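Local coordinates for uncharacterized protein (Photobacterium profundum, PDB 3R87), which hydrolyses thioesters as the Orf6 thioesterase, a member of the 4-hydroxybenzoyl-CoA thioesterase family with the hot-dog fold, at the interface of chains A and B and the interface of chains A and C. Sequence-based numbering; all coordinates share one arbitrary frame. Chains: chain A/B/C, Putative uncharacterized protein.

Contact 1: the interface of chains A and B. Residues chain A 43-44, 46-47; chain B 72-73.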
loop_
_atom_site.group_PDB
_atom_site.type_symbol
_atom_site.label_atom_id
_atom_site.label_comp_id
_atom_site.label_asym_id
_atom_site.label_seq_id
_atom_site.Cartn_x
_atom_site.Cartn_y
_atom_site.Cartn_z
ATOM N N SER A 43 2.213 3.099 -20.900
ATOM C CA SER A 43 1.023 3.062 -20.086
ATOM C C SER A 43 -0.204 3.596 -20.819
ATOM O O SER A 43 -1.306 3.174 -20.531
ATOM C CB SER A 43 1.302 3.900 -18.811
ATOM O OG SER A 43 1.882 5.151 -19.136
ATOM N N ASP A 44 -0.029 4.539 -21.765
ATOM C CA ASP A 44 -1.156 5.008 -22.497
ATOM C C ASP A 44 -1.788 3.929 -23.350
ATOM O O ASP A 44 -2.991 3.858 -23.530
ATOM C CB ASP A 44 -0.749 6.192 -23.430
ATOM C CG ASP A 44 -0.595 7.480 -22.709
ATOM O OD1 ASP A 44 -1.087 7.657 -21.562
ATOM O OD2 ASP A 44 -0.092 8.423 -23.343
ATOM N N LEU A 46 -1.627 0.716 -22.552
ATOM C CA LEU A 46 -2.338 -0.147 -21.627
ATOM C C LEU A 46 -3.726 0.446 -21.288
ATOM O O LEU A 46 -4.683 -0.287 -21.209
ATOM C CB LEU A 46 -1.539 -0.290 -20.334
ATOM C CG LEU A 46 -0.309 -1.107 -20.448
ATOM C CD1 LEU A 46 0.470 -1.064 -19.130
ATOM C CD2 LEU A 46 -0.561 -2.543 -20.892
ATOM N N ALA A 47 -3.814 1.761 -21.059
ATOM C CA ALA A 47 -5.076 2.351 -20.717
ATOM C C ALA A 47 -6.036 2.227 -21.924
ATOM O O ALA A 47 -7.213 1.967 -21.652
ATOM C CB ALA A 47 -4.881 3.794 -20.336
ATOM N N PHE B 72 -6.320 5.820 -13.997
ATOM C CA PHE B 72 -5.144 5.073 -14.425
ATOM C C PHE B 72 -4.428 5.745 -15.574
ATOM O O PHE B 72 -5.069 6.188 -16.550
ATOM C CB PHE B 72 -5.581 3.664 -14.847
ATOM C CG PHE B 72 -4.457 2.855 -15.412
ATOM C CD1 PHE B 72 -3.360 2.494 -14.653
ATOM C CD2 PHE B 72 -4.518 2.433 -16.735
ATOM C CE1 PHE B 72 -2.307 1.756 -15.194
ATOM C CE2 PHE B 72 -3.445 1.689 -17.266
ATOM C CZ PHE B 72 -2.376 1.352 -16.513
ATOM N N ALA B 73 -3.112 5.767 -15.468
ATOM C CA ALA B 73 -2.168 6.217 -16.511
ATOM C C ALA B 73 -2.113 7.728 -16.632
ATOM O O ALA B 73 -1.324 8.231 -17.426
ATOM C CB ALA B 73 -2.429 5.527 -17.861
HETATM O O HOH W 1 0.315 7.338 -19.388
#
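A:Ala47 and B:Phe72 meet where the start of helix 43-53 packs on the loop that joins strands 56-66 and 75-85 of the neighbouring subunit, in a two-fold interface of this hot-dog-fold thioesterase of the 4-hydroxybenzoyl-CoA family. The apolar contacts centre on A:Ala47, whose CB lies 3.9 Å from CD2 of B:Phe72. The same methyl is 3.9 Å from CB of B:Ala73, and so touches both loop residues. With CG anti to the backbone N (chi1 175°), the B:Phe72 ring points at the helix and offers its CD2-CE2 rim, which more loosely flanks CB of A:Leu46. B:Ala73 CB also lies over one ring face, off-centre. Van der Waals contacts with the helix backbone form a second group: CE2 of B:Phe72 comes 3.8 Å from the A:Ala47 backbone N, and one turn earlier the backbone O of A:Ser43 sits 3.7 Å from the B:Ala73 CB. A polar link runs through water 1, held by the A:Ser43 hydroxyl OG at 2.7 Å, the A:Asp44 carboxylate OD1 at 2.6 Å and the B:Ala73 backbone O at 2.7 Å. A chi1 of 48° places OG between the backbone N and carbonyl carbon of A:Ser43, facing that water. B:Ala73 has a left-handed backbone conformation (phi 76°).

Contact 2: the interface of chains A and C. Residues chain A 68-69, 98; chain C 119.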
loop_
_atom_site.group_PDB
_atom_site.type_symbol
_atom_site.label_atom_id
_atom_site.label_comp_id
_atom_site.label_asym_id
_atom_site.label_seq_id
_atom_site.Cartn_x
_atom_site.Cartn_y
_atom_site.Cartn_z
ATOM N N ASP A 68 19.456 -8.081 -0.856
ATOM C CA ASP A 68 19.969 -6.986 -0.037
ATOM C C ASP A 68 18.815 -6.071 0.314
ATOM O O ASP A 68 17.893 -5.907 -0.469
ATOM C CB ASP A 68 21.021 -6.155 -0.818
ATOM C CG ASP A 68 21.845 -5.330 0.069
ATOM O OD1 ASP A 68 21.906 -5.538 1.330
ATOM O OD2 ASP A 68 22.470 -4.395 -0.467
ATOM N N GLY A 69 18.904 -5.418 1.450
ATOM C CA GLY A 69 17.923 -4.450 1.876
ATOM C C GLY A 69 18.120 -3.114 1.182
ATOM O O GLY A 69 19.253 -2.642 0.974
ATOM N N ARG A 98 20.586 -0.929 -6.282
ATOM C CA ARG A 98 20.870 0.202 -5.404
ATOM C C ARG A 98 21.959 1.061 -6.001
ATOM O O ARG A 98 22.806 0.562 -6.808
ATOM C CB ARG A 98 21.276 -0.243 -4.026
ATOM C CG ARG A 98 20.150 -1.004 -3.277
ATOM C CD ARG A 98 20.588 -1.544 -1.968
ATOM N NE ARG A 98 20.878 -0.479 -0.998
ATOM C CZ ARG A 98 21.690 -0.582 0.072
ATOM N NH1 ARG A 98 22.364 -1.721 0.339
ATOM N NH2 ARG A 98 21.860 0.443 0.885
ATOM N N LYS C 119 22.358 -7.072 9.007
ATOM C CA LYS C 119 21.998 -7.946 7.868
ATOM C C LYS C 119 22.805 -9.269 7.885
ATOM O O LYS C 119 22.903 -9.974 6.872
ATOM C CB LYS C 119 22.113 -7.231 6.502
ATOM C CG LYS C 119 21.280 -5.976 6.353
ATOM C CD LYS C 119 21.386 -5.463 4.909
ATOM C CE LYS C 119 22.727 -4.895 4.672
ATOM N NZ LYS C 119 22.796 -4.025 3.373
HETATM O O HOH W 2 20.680 -2.236 3.407
#
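The ammonium NZ of C:Lys119 is held by A:Asp68 OD1 at 2.7 Å, in a hydrogen bond and salt bridge that uses the syn lone pair, and by water 2 at 2.8 Å. This polar link between loops is a patch of the two-fold A-C interface of the deposited tetramer, and may help hold it together if that assembly is the biological one. A:Asp68 receives one cationic partner from each chain, the lysine on OD1 and A:Arg98 on OD2. NH1 of A:Arg98 bonds OD2 at 2.8 Å with 147° at the hydrogen; the oxygen lies almost in the guanidinium plane, yet the N-H arrives from above the carboxylate plane, tilted 40° out of it. The arginine thus probably steadies the aspartate for the lysine. A bend at chi3 (67°) turns the guanidinium towards A:Asp68, and one of its faces lies near the backbone O of A:Gly69. That carbonyl joins the cross-chain link, 2.9 Å from water 2. C:Lys119 is poorly ordered, so its placement is less certain than that of the chain A groups. A:Asp68 and A:Gly69 lie in the loop between strands 56-66 and 75-85, A:Arg98 follows strand 89-97, and C:Lys119 belongs to the connection between strands 106-115 and 121-122.

Contact 3: the interface of chains A and B. Residues chain A 34-35, 38, 43; chain B 12, 14-15, 72.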
loop_
_atom_site.group_PDB
_atom_site.type_symbol
_atom_site.label_atom_id
_atom_site.label_comp_id
_atom_site.label_asym_id
_atom_site.label_seq_id
_atom_site.Cartn_x
_atom_site.Cartn_y
_atom_site.Cartn_z
ATOM N N GLU A 34 6.080 -3.773 -11.610
ATOM C CA GLU A 34 4.894 -3.469 -12.386
ATOM C C GLU A 34 5.046 -2.112 -13.089
ATOM O O GLU A 34 4.757 -2.005 -14.294
ATOM C CB GLU A 34 3.652 -3.524 -11.502
ATOM C CG GLU A 34 2.354 -3.568 -12.264
ATOM C CD GLU A 34 1.904 -2.222 -12.892
ATOM O OE1 GLU A 34 2.133 -1.194 -12.325
ATOM O OE2 GLU A 34 1.251 -2.217 -13.958
ATOM N N ARG A 35 5.489 -1.091 -12.362
ATOM C CA ARG A 35 5.666 0.223 -12.961
ATOM C C ARG A 35 6.604 0.123 -14.144
ATOM O O ARG A 35 6.393 0.710 -15.208
ATOM C CB ARG A 35 6.256 1.209 -11.951
ATOM C CG ARG A 35 5.429 1.456 -10.713
ATOM C CD ARG A 35 6.174 2.396 -9.796
ATOM N NE ARG A 35 5.606 2.407 -8.463
ATOM C CZ ARG A 35 6.172 2.967 -7.405
ATOM N NH1 ARG A 35 7.323 3.631 -7.559
ATOM N NH2 ARG A 35 5.636 2.808 -6.216
ATOM N N GLU A 38 5.149 -1.282 -17.216
ATOM C CA GLU A 38 4.292 -0.298 -17.892
ATOM C C GLU A 38 5.075 0.646 -18.756
ATOM O O GLU A 38 4.630 0.998 -19.838
ATOM C CB GLU A 38 3.444 0.502 -16.901
ATOM C CG GLU A 38 2.456 -0.311 -16.094
ATOM C CD GLU A 38 1.342 0.538 -15.568
ATOM O OE1 GLU A 38 1.043 1.616 -16.105
ATOM O OE2 GLU A 38 0.649 0.117 -14.604
ATOM N N SER A 43 2.213 3.099 -20.900
ATOM C CA SER A 43 1.023 3.062 -20.086
ATOM C C SER A 43 -0.204 3.596 -20.819
ATOM O O SER A 43 -1.306 3.174 -20.531
ATOM C CB SER A 43 1.302 3.900 -18.811
ATOM O OG SER A 43 1.882 5.151 -19.136
ATOM N N GLN B 12 2.668 9.604 -11.532
ATOM C CA GLN B 12 1.959 8.763 -12.470
ATOM C C GLN B 12 1.112 7.749 -11.703
ATOM O O GLN B 12 1.534 7.198 -10.687
ATOM C CB GLN B 12 2.916 8.050 -13.403
ATOM C CG GLN B 12 2.235 7.223 -14.440
ATOM C CD GLN B 12 3.028 6.851 -15.643
ATOM O OE1 GLN B 12 3.955 7.580 -16.048
ATOM N NE2 GLN B 12 2.673 5.771 -16.279
ATOM N N TYR B 14 -0.504 4.194 -11.480
ATOM C CA TYR B 14 -0.275 2.826 -11.917
ATOM C C TYR B 14 -1.364 1.915 -11.347
ATOM O O TYR B 14 -2.257 2.350 -10.606
ATOM C CB TYR B 14 1.105 2.354 -11.433
ATOM C CG TYR B 14 2.248 3.180 -11.941
ATOM C CD1 TYR B 14 2.813 2.908 -13.213
ATOM C CD2 TYR B 14 2.823 4.162 -11.174
ATOM C CE1 TYR B 14 3.923 3.639 -13.656
ATOM C CE2 TYR B 14 3.909 4.896 -11.625
ATOM C CZ TYR B 14 4.472 4.609 -12.862
ATOM O OH TYR B 14 5.568 5.319 -13.278
ATOM N N TYR B 15 -1.293 0.605 -11.626
ATOM C CA TYR B 15 -2.267 -0.318 -11.066
ATOM C C TYR B 15 -2.284 -0.297 -9.533
ATOM O O TYR B 15 -3.337 -0.497 -8.931
ATOM C CB TYR B 15 -1.986 -1.760 -11.537
ATOM C CG TYR B 15 -2.667 -2.119 -12.841
ATOM C CD1 TYR B 15 -2.177 -1.766 -14.053
ATOM C CD2 TYR B 15 -3.822 -2.853 -12.810
ATOM C CE1 TYR B 15 -2.858 -2.136 -15.259
ATOM C CE2 TYR B 15 -4.494 -3.236 -13.993
ATOM C CZ TYR B 15 -4.017 -2.799 -15.170
ATOM O OH TYR B 15 -4.644 -3.156 -16.368
ATOM N N PHE B 72 -6.320 5.820 -13.997
ATOM C CA PHE B 72 -5.144 5.073 -14.425
ATOM C C PHE B 72 -4.428 5.745 -15.574
ATOM O O PHE B 72 -5.069 6.188 -16.550
ATOM C CB PHE B 72 -5.581 3.664 -14.847
ATOM C CG PHE B 72 -4.457 2.855 -15.412
ATOM C CD1 PHE B 72 -3.360 2.494 -14.653
ATOM C CD2 PHE B 72 -4.518 2.433 -16.735
ATOM C CE1 PHE B 72 -2.307 1.756 -15.194
ATOM C CE2 PHE B 72 -3.445 1.689 -17.266
ATOM C CZ PHE B 72 -2.376 1.352 -16.513
HETATM O O HOH W 3 0.375 4.216 -15.604
#
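B:Tyr14 and A:Glu38 bury the most surface here, where helix 28-41, the long helix of the hot-dog fold, meets the partner's segment after strand 7-12, part of the 4-hydroxybenzoyl-CoA thioesterase family signature. The B:Tyr14 ring is sandwiched: CG of A:Arg35 lies over its centre, 3.6 Å from the centroid in a CH-pi contact, while CG of B:Gln12 backs the opposite face nearer the rim. An extended chi2 of 177° lays the A:Arg35 chain across the ring face, its CD reaching 3.8 Å from B:Tyr14 CE2. At the ring's edge, in plane, stands CD of A:Glu38, 3.7 Å from B:Tyr14 CD1. The A:Glu38 carboxylate is ringed by aromatic edges: OE2 lies in the ring planes of both B:Tyr15 and B:Phe72, 3.4 Å from CD1 of the former, with the carboxylate turned 85° against the B:Tyr15 ring. Its OE1 reaches water 3 at 2.7 Å, and that water also bonds the B:Gln12 amide NE2, nearly straight (169° at the hydrogen). The same NE2 hydrogen-bonds the A:Ser43 hydroxyl OG at 3.0 Å across the chains, with OG tilted well out of the amide plane, a less well aligned bond than that to water 3. From one turn earlier on the helix, A:Glu34 OE2 approaches B:Tyr15 CD1 at 3.5 Å.

Contacts 1 and 3 are adjoining patches of the A-B interface: their C-alpha centres lie about 7 Å apart, and they share A:Ser43 and B:Phe72. Between them they engage two successive helices, 28-41 and 43-53, of one subunit, and two-fold symmetry repeats both patches with the chains exchanged. Contact 2 belongs to the A-C interface, with its centre about 32 Å from contact 1 and 25 Å from contact 3. The loop between strands 56-66 and 75-85 nevertheless serves both interfaces, through Asp68 and Gly69 in one and Phe72 and Ala73 in the other. It could therefore tie the pairings into the deposited tetramer.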